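Local structure of 4-hydroxybutyrate coenzyme A transferase (Shewanella oneidensis, 2OAS) at residues V100-L103 / G107-K110; C127-G130 / T136-A139; Q195-L200 / V348-S353. The protein probably transfers coenzyme A between carboxylic acids such as acetate and 4-hydroxybutyrate. One frame throughout, in Å; residues are numbered along the deposited sequence.

Contact 1: residues V100-L103 / G107-K110; sequences VPKL and GEQK
Gln109 N donates to Leu103 O at 3.0 Å, with a fairly straight N-H...O angle of 155° and the donor tilted 32° out of the carbonyl plane. The bond closes the C-terminal turn of helix 100-105, where Gly107 breaks the helical path with a positive phi. Farther out lie charges: Lys102 NZ stays 4.2 Å from Glu108 OE1, beyond salt-bridge range. That carboxylate is occupied otherwise, OE1 being hydrogen-bonded to Ser106 OG and OE2 salt-bridged to Lys393 of the second subunit, while Lys102 NZ bonds Gly340 O of that subunit. Beneath the polar layer, Leu103 has CG anti to its own N (chi1 -167°), which spreads its methyls under both residues that follow the glycine. CD1 touches the aliphatic CB of Glu108 at 3.9 Å, the two side chains meeting at about a right angle. Putting an alanine here would remove both methyls, and would probably leave Glu108 CB and Gln109 CB without their apolar support. Gln109 turns its amide away from the helix, NE2 donating to Lys110 O at 3.0 Å. What stays behind is its CB, packed against Leu103 CG at 3.7 Å and Leu103 CD2 at 3.8 Å.

Contact 2: residues C127-G130 / T136-A139; sequences CSLG and TLAA
Leu129, just past strand 126-128, reaches the first turn of helix 136-142, and a single methyl makes most of the contact. The two elements belong to the connection between neighbouring parallel strands 113-118 and 145-150, in which helix 136-142 supplies the beta-alpha-beta crossover. From the backbone, CB of Leu129 already points at the helix but ends short of it. CG lies anti to the carbonyl carbon (chi1 -66°), and chi2 of -176° sends CD1 onward in an extended line. That methyl meets Thr136 CG2 at 3.7 Å, the two side chains approaching tip to tip. It also rests against the start of the next residue, 3.9 Å from Leu137 N and the same from Leu137 CB, with Leu137 CD2 slightly farther off at 4.1 Å. The second methyl, Leu129 CD2, branches back and passes 4.4 Å from Thr136 OG1. Around this core, Ile116 and His25 touch both Leu129 and Thr136. Thr136 OG1 is buried and finds no polar partner in the model, which probably costs some stability. Because the side chains meet through carbon atoms alone, attraction comes from dispersion and exclusion of water, so the fit depends on shape, with no directional bond to fix it.

Contact 3: residues Q195-L200 / V348-S353; sequences QHVAEL and VIALPS
Val197 points its CG2 methyl down from the helix into the notch between Val348 and Ala350. The methyl stands 4.4 Å from Val348 CG1 and 4.4 Å from Ala350 CB, so the three carbons form a nearly equilateral triangle with CG2 of Val197 at the helix-side corner. Both sheet residues, two apart along one strand, raise their CB atoms on the same face, toward the helix. Val197 presents this methyl because CG2 lies anti to its carbonyl carbon, which carries it forward from the helix surface. On the strand, Val348 has CG1 anti to the backbone N (chi1 173°), tilting that branch up to the incoming methyl. At such distances the three side chains touch lightly, without interlocking. The motif is a helix laid on a Rossmann-like alpha/beta sheet: helix 188-200 covers strand 346-350, which lies between parallel neighbours 301-305 and 382-385. Neighbouring elements complete the packing, Val218 of helix 213-220 and Ile304 bearing on Val197 while Ile214 and Val384 bear on Ala350. Near the helix end, Leu200 leans toward the same strand, its CG 4.7 Å from Val348 CG2, a looser approach, and Tyr382 touches both residues. The backbone there is drawn in by a bond from Leu200 N to Val197 O at 2.8 Å. The strand ends at Ala350, close to the coenzyme A site: the bound cofactor lies about 9 Å from the alanine side chain, as do the side chains of Gln332 and Arg362, two residues that bind it.

Overall arrangement
From the N terminus, the three contacts follow one another in series, so none nests within or crosses another. Contact 1 closes the shortest loop, turning the chain from helix 100-105 toward strand 113-118. Contact 2 closes the next, between strand 126-128 and helix 136-142, and the two share a boundary: Pro101 CA packs on Ala138 CB at 3.7 Å, joining both helices in the N-terminal half. Contact 3 spans nearly 150 residues and ties helix 188-200 to strand 346-350, inside the mixed six-stranded sheet, near the coenzyme A pocket. It lies across the chain's centre from the others, with centres about 36 Å from contact 1 and about 34 Å from contact 2.

Contact 1: residues V100-L103 / G107-K110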
loop_
_atom_site.group_PDB
_atom_site.type_symbol
_atom_site.label_atom_id
_atom_site.label_comp_id
_atom_site.label_asym_id
_atom_site.label_seq_id
_atom_site.Cartn_x
_atom_site.Cartn_y
_atom_site.Cartn_z
ATOM N N VAL A 100 -5.666 -4.248 -12.480
ATOM C CA VAL A 100 -6.744 -4.543 -13.406
ATOM C C VAL A 100 -6.329 -5.511 -14.511
ATOM O O VAL A 100 -7.053 -6.449 -14.809
ATOM C CB VAL A 100 -7.297 -3.257 -14.021
ATOM C CG1 VAL A 100 -8.498 -3.567 -14.891
ATOM C CG2 VAL A 100 -7.677 -2.283 -12.905
ATOM N N PRO A 101 -5.163 -5.300 -15.138
ATOM C CA PRO A 101 -4.702 -6.194 -16.211
ATOM C C PRO A 101 -4.584 -7.629 -15.720
ATOM O O PRO A 101 -4.905 -8.578 -16.443
ATOM C CB PRO A 101 -3.342 -5.620 -16.581
ATOM C CG PRO A 101 -3.530 -4.171 -16.348
ATOM C CD PRO A 101 -4.245 -4.162 -14.997
ATOM N N LYS A 102 -4.132 -7.776 -14.480
ATOM C CA LYS A 102 -3.969 -9.093 -13.875
ATOM C C LYS A 102 -5.316 -9.786 -13.625
ATOM O O LYS A 102 -5.432 -11.008 -13.769
ATOM C CB LYS A 102 -3.199 -8.985 -12.550
ATOM C CG LYS A 102 -3.204 -10.277 -11.733
ATOM C CD LYS A 102 -3.429 -10.006 -10.225
ATOM C CE LYS A 102 -3.730 -11.323 -9.463
ATOM N NZ LYS A 102 -3.834 -11.198 -7.964
ATOM N N LEU A 103 -6.326 -9.008 -13.230
ATOM C CA LEU A 103 -7.665 -9.539 -12.970
ATOM C C LEU A 103 -8.212 -10.134 -14.262
ATOM O O LEU A 103 -8.939 -11.131 -14.254
ATOM C CB LEU A 103 -8.598 -8.421 -12.490
ATOM C CG LEU A 103 -9.938 -8.840 -11.873
ATOM C CD1 LEU A 103 -9.681 -9.414 -10.493
ATOM C CD2 LEU A 103 -10.865 -7.650 -11.750
ATOM N N GLY A 107 -7.830 -14.490 -15.528
ATOM C CA GLY A 107 -9.129 -15.070 -15.803
ATOM C C GLY A 107 -10.113 -14.913 -14.660
ATOM O O GLY A 107 -11.210 -15.477 -14.703
ATOM N N GLU A 108 -9.740 -14.157 -13.635
ATOM C CA GLU A 108 -10.631 -13.955 -12.494
ATOM C C GLU A 108 -11.891 -13.213 -12.922
ATOM O O GLU A 108 -12.981 -13.492 -12.424
ATOM C CB GLU A 108 -9.907 -13.187 -11.382
ATOM C CG GLU A 108 -8.789 -13.987 -10.705
ATOM C CD GLU A 108 -7.953 -13.153 -9.735
ATOM O OE1 GLU A 108 -7.273 -12.195 -10.189
ATOM O OE2 GLU A 108 -7.977 -13.458 -8.518
ATOM N N GLN A 109 -11.737 -12.273 -13.854
ATOM C CA GLN A 109 -12.868 -11.493 -14.377
ATOM C C GLN A 109 -12.963 -11.694 -15.885
ATOM O O GLN A 109 -12.102 -11.261 -16.642
ATOM C CB GLN A 109 -12.701 -10.005 -14.051
ATOM C CG GLN A 109 -13.739 -9.092 -14.714
ATOM C CD GLN A 109 -15.160 -9.296 -14.196
ATOM O OE1 GLN A 109 -15.486 -8.933 -13.074
ATOM N NE2 GLN A 109 -16.009 -9.875 -15.021
ATOM N N LYS A 110 -14.022 -12.367 -16.302
ATOM C CA LYS A 110 -14.264 -12.660 -17.700
ATOM C C LYS A 110 -14.764 -11.440 -18.460
ATOM O O LYS A 110 -15.446 -10.583 -17.901
ATOM C CB LYS A 110 -15.305 -13.778 -17.820
ATOM C CG LYS A 110 -14.890 -14.934 -18.709
ATOM C CD LYS A 110 -13.714 -15.711 -18.098
ATOM C CE LYS A 110 -13.285 -16.875 -19.012
ATOM N NZ LYS A 110 -12.150 -17.681 -18.462
#

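Contact 2: residues C127-G130 / T136-A139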
loop_
_atom_site.group_PDB
_atom_site.type_symbol
_atom_site.label_atom_id
_atom_site.label_comp_id
_atom_site.label_asym_id
_atom_site.label_seq_id
_atom_site.Cartn_x
_atom_site.Cartn_y
_atom_site.Cartn_z
ATOM N N CYS A 127 -3.301 -1.453 -35.926
ATOM C CA CYS A 127 -4.033 -0.315 -35.394
ATOM C C CYS A 127 -3.452 0.044 -34.035
ATOM O O CYS A 127 -2.673 -0.711 -33.463
ATOM C CB CYS A 127 -5.517 -0.639 -35.208
ATOM S SG CYS A 127 -6.397 -1.095 -36.711
ATOM N N SER A 128 -3.858 1.191 -33.512
ATOM C CA SER A 128 -3.350 1.635 -32.237
ATOM C C SER A 128 -4.475 1.996 -31.268
ATOM O O SER A 128 -5.498 2.555 -31.664
ATOM C CB SER A 128 -2.430 2.848 -32.451
ATOM O OG SER A 128 -1.955 3.356 -31.218
ATOM N N LEU A 129 -4.277 1.657 -30.000
ATOM C CA LEU A 129 -5.232 1.972 -28.955
ATOM C C LEU A 129 -5.141 3.455 -28.676
ATOM O O LEU A 129 -5.878 3.984 -27.852
ATOM C CB LEU A 129 -4.898 1.202 -27.690
ATOM C CG LEU A 129 -5.071 -0.302 -27.833
ATOM C CD1 LEU A 129 -4.804 -0.979 -26.500
ATOM C CD2 LEU A 129 -6.472 -0.603 -28.309
ATOM N N GLY A 130 -4.207 4.120 -29.349
ATOM C CA GLY A 130 -4.049 5.556 -29.202
ATOM C C GLY A 130 -3.728 6.161 -27.845
ATOM O O GLY A 130 -2.819 5.704 -27.143
ATOM N N THR A 136 -6.935 -1.692 -21.308
ATOM C CA THR A 136 -7.708 -2.150 -22.460
ATOM C C THR A 136 -6.916 -3.207 -23.244
ATOM O O THR A 136 -7.483 -4.183 -23.745
ATOM C CB THR A 136 -8.145 -0.927 -23.343
ATOM O OG1 THR A 136 -8.707 -1.390 -24.574
ATOM C CG2 THR A 136 -6.973 -0.015 -23.620
ATOM N N LEU A 137 -5.600 -3.035 -23.305
ATOM C CA LEU A 137 -4.732 -3.974 -24.010
ATOM C C LEU A 137 -4.911 -5.368 -23.406
ATOM O O LEU A 137 -5.025 -6.368 -24.125
ATOM C CB LEU A 137 -3.284 -3.497 -23.883
ATOM C CG LEU A 137 -2.191 -4.189 -24.696
ATOM C CD1 LEU A 137 -1.821 -5.481 -24.035
ATOM C CD2 LEU A 137 -2.665 -4.411 -26.124
ATOM N N ALA A 138 -4.968 -5.421 -22.076
ATOM C CA ALA A 138 -5.156 -6.675 -21.348
ATOM C C ALA A 138 -6.571 -7.209 -21.579
ATOM O O ALA A 138 -6.792 -8.428 -21.674
ATOM C CB ALA A 138 -4.910 -6.446 -19.860
ATOM N N ALA A 139 -7.530 -6.286 -21.679
ATOM C CA ALA A 139 -8.931 -6.646 -21.917
ATOM C C ALA A 139 -9.057 -7.244 -23.316
ATOM O O ALA A 139 -9.765 -8.227 -23.524
ATOM C CB ALA A 139 -9.816 -5.413 -21.784
#

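Contact 3: residues Q195-L200 / V348-S353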
loop_
_atom_site.group_PDB
_atom_site.type_symbol
_atom_site.label_atom_id
_atom_site.label_comp_id
_atom_site.label_asym_id
_atom_site.label_seq_id
_atom_site.Cartn_x
_atom_site.Cartn_y
_atom_site.Cartn_z
ATOM N N GLN A 195 3.379 26.823 -6.267
ATOM C CA GLN A 195 4.643 27.404 -5.828
ATOM C C GLN A 195 5.303 26.565 -4.746
ATOM O O GLN A 195 6.501 26.296 -4.806
ATOM C CB GLN A 195 4.407 28.825 -5.309
ATOM C CG GLN A 195 3.669 29.727 -6.291
ATOM C CD GLN A 195 3.405 31.120 -5.730
ATOM O OE1 GLN A 195 2.854 31.271 -4.629
ATOM N NE2 GLN A 195 3.796 32.144 -6.482
ATOM N N HIS A 196 4.525 26.150 -3.757
ATOM C CA HIS A 196 5.073 25.343 -2.676
ATOM C C HIS A 196 5.658 24.045 -3.195
ATOM O O HIS A 196 6.788 23.696 -2.857
ATOM C CB HIS A 196 4.000 25.037 -1.630
ATOM C CG HIS A 196 3.528 26.241 -0.877
ATOM N ND1 HIS A 196 4.387 27.075 -0.192
ATOM C CD2 HIS A 196 2.284 26.739 -0.683
ATOM C CE1 HIS A 196 3.691 28.035 0.389
ATOM N NE2 HIS A 196 2.413 27.853 0.107
ATOM N N VAL A 197 4.901 23.332 -4.026
ATOM C CA VAL A 197 5.372 22.059 -4.561
ATOM C C VAL A 197 6.629 22.262 -5.395
ATOM O O VAL A 197 7.586 21.487 -5.306
ATOM C CB VAL A 197 4.308 21.381 -5.443
ATOM C CG1 VAL A 197 4.785 20.007 -5.836
ATOM C CG2 VAL A 197 2.985 21.289 -4.707
ATOM N N ALA A 198 6.619 23.318 -6.200
ATOM C CA ALA A 198 7.748 23.642 -7.063
ATOM C C ALA A 198 9.067 23.689 -6.298
ATOM O O ALA A 198 10.104 23.309 -6.837
ATOM C CB ALA A 198 7.501 24.959 -7.755
ATOM N N GLU A 199 9.032 24.156 -5.053
ATOM C CA GLU A 199 10.250 24.233 -4.253
ATOM C C GLU A 199 10.792 22.870 -3.833
ATOM O O GLU A 199 11.966 22.751 -3.486
ATOM C CB GLU A 199 10.031 25.106 -3.016
ATOM C CG GLU A 199 10.178 26.594 -3.299
ATOM C CD GLU A 199 9.980 27.463 -2.055
ATOM O OE1 GLU A 199 8.859 27.454 -1.481
ATOM O OE2 GLU A 199 10.950 28.154 -1.651
ATOM N N LEU A 200 9.942 21.844 -3.880
ATOM C CA LEU A 200 10.378 20.500 -3.522
ATOM C C LEU A 200 11.003 19.789 -4.720
ATOM O O LEU A 200 11.734 18.819 -4.553
ATOM C CB LEU A 200 9.213 19.659 -2.985
ATOM C CG LEU A 200 8.702 19.883 -1.556
ATOM C CD1 LEU A 200 9.847 19.781 -0.562
ATOM C CD2 LEU A 200 8.059 21.233 -1.461
ATOM N N VAL A 348 4.243 13.849 -2.915
ATOM C CA VAL A 348 3.525 14.961 -2.358
ATOM C C VAL A 348 2.045 14.852 -2.671
ATOM O O VAL A 348 1.650 14.577 -3.811
ATOM C CB VAL A 348 4.056 16.313 -2.915
ATOM C CG1 VAL A 348 3.182 17.453 -2.463
ATOM C CG2 VAL A 348 5.479 16.558 -2.430
ATOM N N ILE A 349 1.235 15.056 -1.638
ATOM C CA ILE A 349 -0.208 15.040 -1.767
ATOM C C ILE A 349 -0.600 16.506 -1.693
ATOM O O ILE A 349 -0.494 17.114 -0.630
ATOM C CB ILE A 349 -0.885 14.302 -0.606
ATOM C CG1 ILE A 349 -0.557 12.818 -0.670
ATOM C CG2 ILE A 349 -2.387 14.454 -0.706
ATOM C CD1 ILE A 349 -1.296 12.113 -1.771
ATOM N N ALA A 350 -1.027 17.059 -2.831
ATOM C CA ALA A 350 -1.423 18.464 -2.940
ATOM C C ALA A 350 -2.931 18.631 -3.047
ATOM O O ALA A 350 -3.576 18.018 -3.895
ATOM C CB ALA A 350 -0.756 19.098 -4.150
ATOM N N LEU A 351 -3.489 19.471 -2.184
ATOM C CA LEU A 351 -4.923 19.716 -2.216
ATOM C C LEU A 351 -5.266 21.046 -1.567
ATOM O O LEU A 351 -4.512 21.565 -0.751
ATOM C CB LEU A 351 -5.670 18.595 -1.505
ATOM C CG LEU A 351 -5.594 18.522 0.021
ATOM C CD1 LEU A 351 -6.401 17.322 0.462
ATOM C CD2 LEU A 351 -4.162 18.398 0.505
ATOM N N PRO A 352 -6.401 21.638 -1.953
ATOM C CA PRO A 352 -6.821 22.926 -1.372
ATOM C C PRO A 352 -7.121 22.741 0.118
ATOM O O PRO A 352 -7.663 21.721 0.505
ATOM C CB PRO A 352 -8.087 23.253 -2.159
ATOM C CG PRO A 352 -7.841 22.612 -3.490
ATOM C CD PRO A 352 -7.254 21.278 -3.102
ATOM N N SER A 353 -6.777 23.708 0.955
ATOM C CA SER A 353 -7.062 23.548 2.384
ATOM C C SER A 353 -8.562 23.362 2.641
ATOM O O SER A 353 -8.945 22.737 3.623
ATOM C CB SER A 353 -6.549 24.746 3.199
ATOM O OG SER A 353 -7.271 25.939 2.933
#